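Long-range contacts in putative cell surface hydrolase (Lactobacillus plantarum, PDB 3LP5), which is of unknown function but has an alpha/beta-hydrolase fold and probably works as a hydrolase at the cell surface: residues H35-L40 / E60-I65; N76-A81 / W112-E117; T86-L91 / R118-S123. One frame throughout, in Å; residues are numbered along the deposited sequence.

Interaction 1. Residues H35-L40 / E60-I65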
loop_
_atom_site.group_PDB
_atom_site.type_symbol
_atom_site.label_atom_id
_atom_site.label_comp_id
_atom_site.label_asym_id
_atom_site.label_seq_id
_atom_site.Cartn_x
_atom_site.Cartn_y
_atom_site.Cartn_z
ATOM N N HIS A 35 8.876 2.403 -16.239
ATOM C CA HIS A 35 8.764 1.293 -15.301
ATOM C C HIS A 35 7.864 0.235 -15.936
ATOM O O HIS A 35 6.766 0.536 -16.383
ATOM C CB HIS A 35 8.164 1.739 -13.967
ATOM C CG HIS A 35 8.971 2.780 -13.248
ATOM N ND1 HIS A 35 9.921 2.459 -12.297
ATOM C CD2 HIS A 35 8.949 4.136 -13.317
ATOM C CE1 HIS A 35 10.467 3.571 -11.834
ATOM N NE2 HIS A 35 9.890 4.601 -12.425
ATOM N N SER A 36 8.348 -1.004 -16.027
ATOM C CA SER A 36 7.523 -2.012 -16.700
ATOM C C SER A 36 6.386 -2.404 -15.732
ATOM O O SER A 36 6.488 -2.155 -14.535
ATOM C CB SER A 36 8.399 -3.147 -17.253
ATOM O OG SER A 36 9.173 -3.744 -16.233
ATOM N N VAL A 37 5.255 -2.871 -16.234
ATOM C CA VAL A 37 4.116 -3.201 -15.372
ATOM C C VAL A 37 3.725 -4.675 -15.543
ATOM O O VAL A 37 3.316 -5.061 -16.604
ATOM C CB VAL A 37 2.903 -2.338 -15.684
ATOM C CG1 VAL A 37 1.673 -2.783 -14.851
ATOM C CG2 VAL A 37 3.201 -0.857 -15.467
ATOM N N LEU A 38 3.888 -5.484 -14.492
ATOM C CA LEU A 38 3.400 -6.857 -14.456
ATOM C C LEU A 38 2.183 -6.942 -13.515
ATOM O O LEU A 38 2.226 -6.348 -12.427
ATOM C CB LEU A 38 4.497 -7.718 -13.858
ATOM C CG LEU A 38 4.166 -9.161 -13.616
ATOM C CD1 LEU A 38 4.005 -9.963 -14.913
ATOM C CD2 LEU A 38 5.227 -9.782 -12.691
ATOM N N LYS A 39 1.093 -7.605 -13.921
ATOM C CA LYS A 39 -0.128 -7.683 -13.081
ATOM C C LYS A 39 -0.442 -9.108 -12.780
ATOM O O LYS A 39 -0.533 -9.914 -13.725
ATOM C CB LYS A 39 -1.377 -7.104 -13.766
ATOM C CG LYS A 39 -1.352 -5.622 -13.969
ATOM C CD LYS A 39 -2.757 -4.991 -13.785
ATOM C CE LYS A 39 -2.746 -3.436 -14.061
ATOM N NZ LYS A 39 -2.450 -3.097 -15.504
ATOM N N LEU A 40 -0.627 -9.412 -11.489
ATOM C CA LEU A 40 -1.045 -10.735 -11.032
ATOM C C LEU A 40 -2.422 -10.573 -10.433
ATOM O O LEU A 40 -2.684 -9.605 -9.663
ATOM C CB LEU A 40 -0.116 -11.290 -9.953
ATOM C CG LEU A 40 1.214 -11.942 -10.294
ATOM C CD1 LEU A 40 2.191 -10.958 -11.071
ATOM C CD2 LEU A 40 1.888 -12.516 -8.964
ATOM N N GLU A 60 13.522 -1.353 -11.472
ATOM C CA GLU A 60 12.398 -0.922 -10.616
ATOM C C GLU A 60 11.035 -1.179 -11.257
ATOM O O GLU A 60 10.289 -0.233 -11.598
ATOM C CB GLU A 60 12.581 0.541 -10.262
ATOM C CG GLU A 60 11.778 0.962 -9.099
ATOM C CD GLU A 60 12.279 2.300 -8.620
ATOM O OE1 GLU A 60 13.060 2.328 -7.647
ATOM O OE2 GLU A 60 11.950 3.316 -9.287
ATOM N N PRO A 61 10.702 -2.481 -11.461
ATOM C CA PRO A 61 9.426 -2.749 -12.088
ATOM C C PRO A 61 8.269 -2.540 -11.097
ATOM O O PRO A 61 8.455 -2.690 -9.878
ATOM C CB PRO A 61 9.532 -4.231 -12.488
ATOM C CG PRO A 61 10.560 -4.797 -11.506
ATOM C CD PRO A 61 11.526 -3.695 -11.302
ATOM N N PHE A 62 7.111 -2.168 -11.652
ATOM C CA PHE A 62 5.885 -2.051 -10.891
ATOM C C PHE A 62 5.212 -3.398 -11.000
ATOM O O PHE A 62 4.971 -3.896 -12.116
ATOM C CB PHE A 62 4.952 -1.002 -11.524
ATOM C CG PHE A 62 5.435 0.449 -11.411
ATOM C CD1 PHE A 62 6.469 0.817 -10.538
ATOM C CD2 PHE A 62 4.800 1.453 -12.153
ATOM C CE1 PHE A 62 6.888 2.152 -10.403
ATOM C CE2 PHE A 62 5.234 2.803 -12.056
ATOM C CZ PHE A 62 6.270 3.143 -11.184
ATOM N N ILE A 63 4.894 -4.001 -9.881
ATOM C CA ILE A 63 4.140 -5.241 -9.919
ATOM C C ILE A 63 2.787 -5.035 -9.179
ATOM O O ILE A 63 2.791 -4.706 -7.986
ATOM C CB ILE A 63 4.982 -6.348 -9.310
ATOM C CG1 ILE A 63 6.344 -6.448 -10.039
ATOM C CG2 ILE A 63 4.231 -7.676 -9.402
ATOM C CD1 ILE A 63 7.303 -7.530 -9.345
ATOM N N VAL A 64 1.642 -5.165 -9.883
ATOM C CA VAL A 64 0.339 -5.024 -9.226
ATOM C C VAL A 64 -0.064 -6.416 -8.823
ATOM O O VAL A 64 -0.002 -7.336 -9.650
ATOM C CB VAL A 64 -0.735 -4.456 -10.192
ATOM C CG1 VAL A 64 -2.183 -4.383 -9.524
ATOM C CG2 VAL A 64 -0.309 -3.074 -10.658
ATOM N N ILE A 65 -0.477 -6.586 -7.580
ATOM C CA ILE A 65 -1.038 -7.853 -7.127
ATOM C C ILE A 65 -2.434 -7.596 -6.607
ATOM O O ILE A 65 -2.575 -6.893 -5.595
ATOM C CB ILE A 65 -0.180 -8.524 -6.000
ATOM C CG1 ILE A 65 1.248 -8.756 -6.485
ATOM C CG2 ILE A 65 -0.869 -9.857 -5.531
ATOM C CD1 ILE A 65 2.161 -9.285 -5.431
#

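Interaction 2. Residues N76-A81 / W112-E117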
loop_
_atom_site.group_PDB
_atom_site.type_symbol
_atom_site.label_atom_id
_atom_site.label_comp_id
_atom_site.label_asym_id
_atom_site.label_seq_id
_atom_site.Cartn_x
_atom_site.Cartn_y
_atom_site.Cartn_z
ATOM N N ASN A 76 -12.449 -11.418 4.448
ATOM C CA ASN A 76 -11.804 -11.352 3.196
ATOM C C ASN A 76 -10.342 -10.908 3.272
ATOM O O ASN A 76 -9.481 -11.432 2.550
ATOM C CB ASN A 76 -12.641 -10.516 2.186
ATOM C CG ASN A 76 -13.958 -11.134 1.936
ATOM O OD1 ASN A 76 -15.020 -10.514 2.116
ATOM N ND2 ASN A 76 -13.934 -12.374 1.585
ATOM N N ILE A 77 -10.066 -9.978 4.166
ATOM C CA ILE A 77 -8.742 -9.440 4.321
ATOM C C ILE A 77 -7.815 -10.556 4.816
ATOM O O ILE A 77 -6.654 -10.645 4.370
ATOM C CB ILE A 77 -8.719 -8.270 5.382
ATOM C CG1 ILE A 77 -9.569 -7.065 4.914
ATOM C CG2 ILE A 77 -7.250 -7.889 5.786
ATOM C CD1 ILE A 77 -9.106 -6.495 3.739
ATOM N N ASP A 78 -8.316 -11.418 5.698
ATOM C CA ASP A 78 -7.444 -12.534 6.201
ATOM C C ASP A 78 -7.056 -13.469 5.047
ATOM O O ASP A 78 -5.927 -13.907 4.992
ATOM C CB ASP A 78 -8.103 -13.327 7.347
ATOM C CG ASP A 78 -8.114 -12.551 8.687
ATOM O OD1 ASP A 78 -7.372 -11.559 8.876
ATOM O OD2 ASP A 78 -8.877 -12.923 9.569
ATOM N N LYS A 79 -7.984 -13.747 4.117
ATOM C CA LYS A 79 -7.641 -14.534 2.895
ATOM C C LYS A 79 -6.736 -13.798 1.927
ATOM O O LYS A 79 -5.886 -14.418 1.301
ATOM C CB LYS A 79 -8.916 -14.950 2.116
ATOM C CG LYS A 79 -9.871 -15.814 2.919
ATOM C CD LYS A 79 -11.189 -16.020 2.195
ATOM C CE LYS A 79 -12.275 -16.584 3.135
ATOM N NZ LYS A 79 -13.335 -17.291 2.333
ATOM N N GLN A 80 -6.970 -12.502 1.735
ATOM C CA GLN A 80 -6.134 -11.722 0.803
ATOM C C GLN A 80 -4.688 -11.648 1.256
ATOM O O GLN A 80 -3.776 -11.599 0.432
ATOM C CB GLN A 80 -6.735 -10.322 0.535
ATOM C CG GLN A 80 -8.136 -10.438 -0.180
ATOM C CD GLN A 80 -9.140 -9.314 0.270
ATOM O OE1 GLN A 80 -8.824 -8.495 1.124
ATOM N NE2 GLN A 80 -10.322 -9.269 -0.346
ATOM N N ALA A 81 -4.473 -11.676 2.564
ATOM C CA ALA A 81 -3.091 -11.707 3.083
ATOM C C ALA A 81 -2.396 -13.016 2.781
ATOM O O ALA A 81 -1.248 -12.997 2.443
ATOM C CB ALA A 81 -3.054 -11.387 4.566
ATOM N N TRP A 112 -1.307 -5.584 3.050
ATOM C CA TRP A 112 0.159 -5.475 3.199
ATOM C C TRP A 112 0.541 -5.577 4.658
ATOM O O TRP A 112 1.484 -6.292 4.990
ATOM C CB TRP A 112 0.773 -4.129 2.673
ATOM C CG TRP A 112 1.234 -4.181 1.320
ATOM C CD1 TRP A 112 0.728 -3.454 0.238
ATOM C CD2 TRP A 112 2.236 -5.064 0.778
ATOM N NE1 TRP A 112 1.417 -3.795 -0.910
ATOM C CE2 TRP A 112 2.304 -4.808 -0.617
ATOM C CE3 TRP A 112 3.118 -6.013 1.345
ATOM C CZ2 TRP A 112 3.217 -5.477 -1.466
ATOM C CZ3 TRP A 112 4.021 -6.699 0.488
ATOM C CH2 TRP A 112 4.054 -6.421 -0.898
ATOM N N THR A 113 -0.199 -4.895 5.544
ATOM C CA THR A 113 0.283 -4.888 6.932
ATOM C C THR A 113 0.280 -6.276 7.551
ATOM O O THR A 113 1.160 -6.642 8.328
ATOM C CB THR A 113 -0.583 -3.931 7.851
ATOM O OG1 THR A 113 -0.511 -2.596 7.328
ATOM C CG2 THR A 113 -0.036 -3.897 9.247
ATOM N N LEU A 114 -0.809 -6.996 7.324
ATOM C CA LEU A 114 -0.992 -8.286 7.912
ATOM C C LEU A 114 0.096 -9.233 7.302
ATOM O O LEU A 114 0.741 -9.996 8.015
ATOM C CB LEU A 114 -2.449 -8.757 7.661
ATOM C CG LEU A 114 -2.846 -10.038 8.390
ATOM C CD1 LEU A 114 -2.708 -9.887 9.899
ATOM C CD2 LEU A 114 -4.293 -10.465 8.008
ATOM N N PHE A 115 0.289 -9.171 5.991
ATOM C CA PHE A 115 1.349 -9.955 5.336
ATOM C C PHE A 115 2.714 -9.651 5.996
ATOM O O PHE A 115 3.463 -10.593 6.292
ATOM C CB PHE A 115 1.400 -9.630 3.850
ATOM C CG PHE A 115 2.651 -10.115 3.167
ATOM C CD1 PHE A 115 2.745 -11.427 2.725
ATOM C CD2 PHE A 115 3.740 -9.275 3.019
ATOM C CE1 PHE A 115 3.921 -11.902 2.124
ATOM C CE2 PHE A 115 4.942 -9.759 2.459
ATOM C CZ PHE A 115 5.008 -11.054 2.011
ATOM N N LEU A 116 3.008 -8.350 6.257
ATOM C CA LEU A 116 4.324 -8.003 6.783
ATOM C C LEU A 116 4.509 -8.492 8.216
ATOM O O LEU A 116 5.605 -8.911 8.590
ATOM C CB LEU A 116 4.618 -6.525 6.699
ATOM C CG LEU A 116 4.608 -5.985 5.265
ATOM C CD1 LEU A 116 4.615 -4.479 5.405
ATOM C CD2 LEU A 116 5.828 -6.487 4.407
ATOM N N GLU A 117 3.421 -8.487 8.989
ATOM C CA GLU A 117 3.478 -8.888 10.405
ATOM C C GLU A 117 3.628 -10.405 10.535
ATOM O O GLU A 117 4.308 -10.851 11.454
ATOM C CB GLU A 117 2.169 -8.541 11.145
ATOM C CG GLU A 117 1.973 -7.084 11.330
ATOM C CD GLU A 117 0.646 -6.758 11.966
ATOM O OE1 GLU A 117 -0.290 -7.525 11.809
ATOM O OE2 GLU A 117 0.538 -5.740 12.650
#

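Interaction 3. Residues T86-L91 / R118-S123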
loop_
_atom_site.group_PDB
_atom_site.type_symbol
_atom_site.label_atom_id
_atom_site.label_comp_id
_atom_site.label_asym_id
_atom_site.label_seq_id
_atom_site.Cartn_x
_atom_site.Cartn_y
_atom_site.Cartn_z
ATOM N N THR A 86 0.937 -15.966 -1.210
ATOM C CA THR A 86 1.040 -16.887 -2.348
ATOM C C THR A 86 1.666 -16.215 -3.567
ATOM O O THR A 86 2.476 -16.791 -4.212
ATOM C CB THR A 86 -0.361 -17.455 -2.730
ATOM O OG1 THR A 86 -0.875 -18.106 -1.573
ATOM C CG2 THR A 86 -0.288 -18.482 -3.895
ATOM N N ALA A 87 1.269 -14.979 -3.888
ATOM C CA ALA A 87 1.757 -14.335 -5.058
ATOM C C ALA A 87 3.215 -13.913 -4.800
ATOM O O ALA A 87 4.081 -14.055 -5.642
ATOM C CB ALA A 87 0.866 -13.094 -5.417
ATOM N N PHE A 88 3.486 -13.438 -3.603
ATOM C CA PHE A 88 4.824 -12.977 -3.279
ATOM C C PHE A 88 5.781 -14.152 -3.423
ATOM O O PHE A 88 6.839 -14.033 -4.009
ATOM C CB PHE A 88 4.837 -12.428 -1.842
ATOM C CG PHE A 88 6.114 -11.779 -1.457
ATOM C CD1 PHE A 88 6.375 -10.459 -1.857
ATOM C CD2 PHE A 88 7.040 -12.458 -0.685
ATOM C CE1 PHE A 88 7.561 -9.796 -1.477
ATOM C CE2 PHE A 88 8.257 -11.832 -0.325
ATOM C CZ PHE A 88 8.512 -10.477 -0.723
ATOM N N LYS A 89 5.404 -15.316 -2.893
ATOM C CA LYS A 89 6.297 -16.470 -3.024
ATOM C C LYS A 89 6.497 -16.896 -4.447
ATOM O O LYS A 89 7.591 -17.247 -4.802
ATOM C CB LYS A 89 5.887 -17.647 -2.133
ATOM C CG LYS A 89 6.128 -17.306 -0.677
ATOM C CD LYS A 89 6.108 -18.534 0.156
ATOM C CE LYS A 89 4.750 -19.142 0.100
ATOM N NZ LYS A 89 4.593 -20.139 1.185
ATOM N N ALA A 90 5.464 -16.809 -5.274
ATOM C CA ALA A 90 5.626 -17.142 -6.693
ATOM C C ALA A 90 6.618 -16.190 -7.348
ATOM O O ALA A 90 7.422 -16.592 -8.175
ATOM C CB ALA A 90 4.275 -17.092 -7.414
ATOM N N LEU A 91 6.583 -14.920 -6.945
ATOM C CA LEU A 91 7.497 -13.928 -7.516
ATOM C C LEU A 91 8.964 -14.122 -7.079
ATOM O O LEU A 91 9.888 -13.999 -7.861
ATOM C CB LEU A 91 7.012 -12.539 -7.133
ATOM C CG LEU A 91 5.755 -12.057 -7.848
ATOM C CD1 LEU A 91 5.205 -10.849 -7.015
ATOM C CD2 LEU A 91 6.100 -11.667 -9.307
ATOM N N ARG A 118 2.958 -11.167 9.646
ATOM C CA ARG A 118 2.822 -12.626 9.794
ATOM C C ARG A 118 3.574 -13.493 8.784
ATOM O O ARG A 118 4.028 -14.605 9.136
ATOM C CB ARG A 118 1.343 -13.001 9.786
ATOM C CG ARG A 118 0.554 -12.280 10.877
ATOM C CD ARG A 118 -0.784 -12.927 11.041
ATOM N NE ARG A 118 -0.668 -14.055 11.972
ATOM C CZ ARG A 118 -1.694 -14.794 12.390
ATOM N NH1 ARG A 118 -2.911 -14.513 11.935
ATOM N NH2 ARG A 118 -1.503 -15.797 13.281
ATOM N N TYR A 119 3.716 -13.006 7.540
ATOM C CA TYR A 119 4.102 -13.912 6.454
ATOM C C TYR A 119 5.412 -13.566 5.781
ATOM O O TYR A 119 6.045 -14.421 5.153
ATOM C CB TYR A 119 2.973 -13.976 5.407
ATOM C CG TYR A 119 1.651 -14.417 6.002
ATOM C CD1 TYR A 119 1.609 -15.438 6.937
ATOM C CD2 TYR A 119 0.430 -13.781 5.623
ATOM C CE1 TYR A 119 0.384 -15.820 7.528
ATOM C CE2 TYR A 119 -0.777 -14.175 6.194
ATOM C CZ TYR A 119 -0.782 -15.194 7.125
ATOM O OH TYR A 119 -1.964 -15.641 7.643
ATOM N N LEU A 120 5.833 -12.321 5.875
ATOM C CA LEU A 120 7.110 -11.977 5.203
ATOM C C LEU A 120 8.322 -12.775 5.774
ATOM O O LEU A 120 9.221 -13.184 4.999
ATOM C CB LEU A 120 7.365 -10.456 5.204
ATOM C CG LEU A 120 8.749 -10.032 4.686
ATOM C CD1 LEU A 120 8.839 -10.290 3.198
ATOM C CD2 LEU A 120 9.092 -8.589 5.026
ATOM N N LYS A 121 8.351 -13.008 7.090
ATOM C CA LYS A 121 9.388 -13.883 7.700
ATOM C C LYS A 121 9.518 -15.266 7.013
ATOM O O LYS A 121 10.461 -15.949 7.287
ATOM C CB LYS A 121 9.122 -14.105 9.187
ATOM C CG LYS A 121 7.853 -14.949 9.447
ATOM C CD LYS A 121 7.661 -15.108 10.940
ATOM C CE LYS A 121 6.195 -15.227 11.356
ATOM N NZ LYS A 121 6.223 -16.032 12.584
ATOM N N GLU A 122 8.592 -15.678 6.137
ATOM C CA GLU A 122 8.732 -16.974 5.451
ATOM C C GLU A 122 9.671 -16.873 4.281
ATOM O O GLU A 122 10.094 -17.908 3.791
ATOM C CB GLU A 122 7.388 -17.554 4.946
ATOM C CG GLU A 122 6.366 -17.874 6.063
ATOM C CD GLU A 122 4.965 -18.271 5.548
ATOM O OE1 GLU A 122 4.785 -18.645 4.362
ATOM O OE2 GLU A 122 4.027 -18.226 6.367
ATOM N N SER A 123 9.965 -15.642 3.813
ATOM C CA SER A 123 10.970 -15.403 2.766
ATOM C C SER A 123 12.070 -14.572 3.428
ATOM O O SER A 123 12.185 -13.367 3.154
ATOM C CB SER A 123 10.384 -14.615 1.582
ATOM O OG SER A 123 9.093 -15.055 1.241
#

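Interaction 1. Residues H35-L40 / E60-I65
His35 and Phe62 make the tightest part of this contact, an offset stack with the ring planes only 7° apart. CB of His35 sits over the centre of the Phe62 ring, 3.5 Å from its centroid, as a CH-pi contact. With its CG anti to the carbonyl carbon (chi1 -61°), His35 places that atom over the rim of the phenyl ring, 3.4 Å from Phe62 CZ. The imidazole is also bonded to Glu60: ND1 donates a nearly straight bond of 2.8 Å to Glu60 O, the oxygen lying in the ring plane, and the carboxylate of Glu60 runs alongside, nearly coplanar with the ring.

Beyond this corner the chains become neighbouring parallel strands of the alpha/beta-hydrolase sheet. Phe62 N binds Ser36 O, Leu38 N binds Phe62 O, Val64 N binds Leu38 O, and Leu40 N closes the series on Val64 O at 2.8 Å. On one face Leu38, Leu40, Ile63 and Ile65 are buried; Leu38 CD2 and Leu40 CD1 both lean on Ile63 CG2, and helix 74-92 covers Leu40 and Ile65. On the face of Val37, Phe62, Lys39 and Val64 the packing is looser at the end of Lys39, an exposed residue whose aliphatic CG only lies alongside Val64 CB, at 4.0 Å.

At the histidine, the donor role of ND1 places a proton on that nitrogen. Glu60 OE2, 3.0 Å from His35 CE1, would tend to favour a positively charged imidazole, whereas the sodium ion about 4 Å from the side chain would probably act against it.

Interaction 2. Residues N76-A81 / W112-E117
The carboxylate of Asp78 divides its two oxygens between unlike neighbours: OD2 forms a salt bridge with Lys74, one turn back on the same helix, while OD1 lies 3.4 Å from Leu114 CD2 on the facing helix. No hydrogen bond links the two segments, so this polar group meets its partner across the interface through a methyl alone. OD1 is also close to Glu154 of helix 150-157, a meeting of like charges that would probably raise the proton affinity of one of the acids, with Lys74 acting to offset it.

Leu114 carries most of the apolar contact. Its CG is anti to the backbone N (chi1 -172°), which sends the branch toward helix 74-92. CD2 there serves two neighbours, for besides the aspartate oxygen it packs against Ala81 CB at 3.8 Å. The same alanine methyl sits 4.3 Å from Phe115 N, close against the backbone of the second helix. Ala81 O, in turn, lies at the edge of the Phe115 ring, near its plane.

A small residue at this point suits the helix spacing: the axes of 76-81 and 112-117 approach to 9.0 Å and cross at -55°. Ile77 adds little across this pair of segments, but it packs on Asn107 and Ile111 earlier in the second helix.

By topology these helices correspond to helices B and C of the alpha/beta-hydrolase fold, the one preceding and the other following strand 99-105 in the chain; the second comes after a Gly-X-Ser-X-Gly pattern (Gly104, Ser106, Gly108) consistent with the nucleophile elbow of that family.

Interaction 3. Residues T86-L91 / R118-S123
In Phe88 a chi1 of -173° sets CG anti to the backbone N, and in Leu120 a chi1 of 173° does the same for its CG; from these starting points the end of the ring and the CD1 methyl meet between helix 74-92 and the short 3-10 turn 120-122. In this alpha/beta-hydrolase fold the turn belongs to the link from helix 107-118 to strand 127-134, and the contact lays that link against the helix before the central strand 99-105.

The buried part belongs to Phe88. Leu120 CD1 comes obliquely to the end of the ring, 3.9 Å from Phe88 CE2 and about as far from CZ. The ring also meets Phe115 and Phe100 at steep angles, so it is gripped by helix 107-118 and by the neighbouring central strand as well as by the turn. An alanine here would probably leave Leu120 CD1 and the rings of Phe115 and Phe100 facing a gap, with the turn less firmly seated against the helix.

Toward the surface the chemistry becomes ionic. Lys89 runs out to Glu122, and its NZ forms a salt bridge with Glu122 OE1 at 3.5 Å, a rather long one between two exposed residues. The same carboxylate oxygen accepts a hydrogen bond from Asn85 ND2, one turn earlier on the helix; two groups of helix 74-92 thus hold one oxygen of the turn.

Between the apolar and ionic parts sits Ser123, whose amide closes the turn by bonding to Leu120 O. Its hydroxyl oxygen comes in at the edge of the Phe88 ring, near the ring plane, with OG 3.7 Å from CE2.

Overall arrangement
Helix 74-92 joins all three contacts: it supplies one side of interactions 2 and 3, and within the 86-91 segment of interaction 3 Ala87 and Leu91 also pack on Leu38, Leu40 and Ile65 of interaction 1. Interaction 1 alone is held by backbone hydrogen bonds, as befits paired strands. Interaction 2 is a buried helix crossing made of methyl contacts, and interaction 3 combines an aromatic interior with an ion pair at the surface. The latter two adjoin directly, since Phe115 O is probably hydrogen-bonded to Leu120 N. Chemistry thus follows position, with the exposed residues of interactions 1 and 3 being charged.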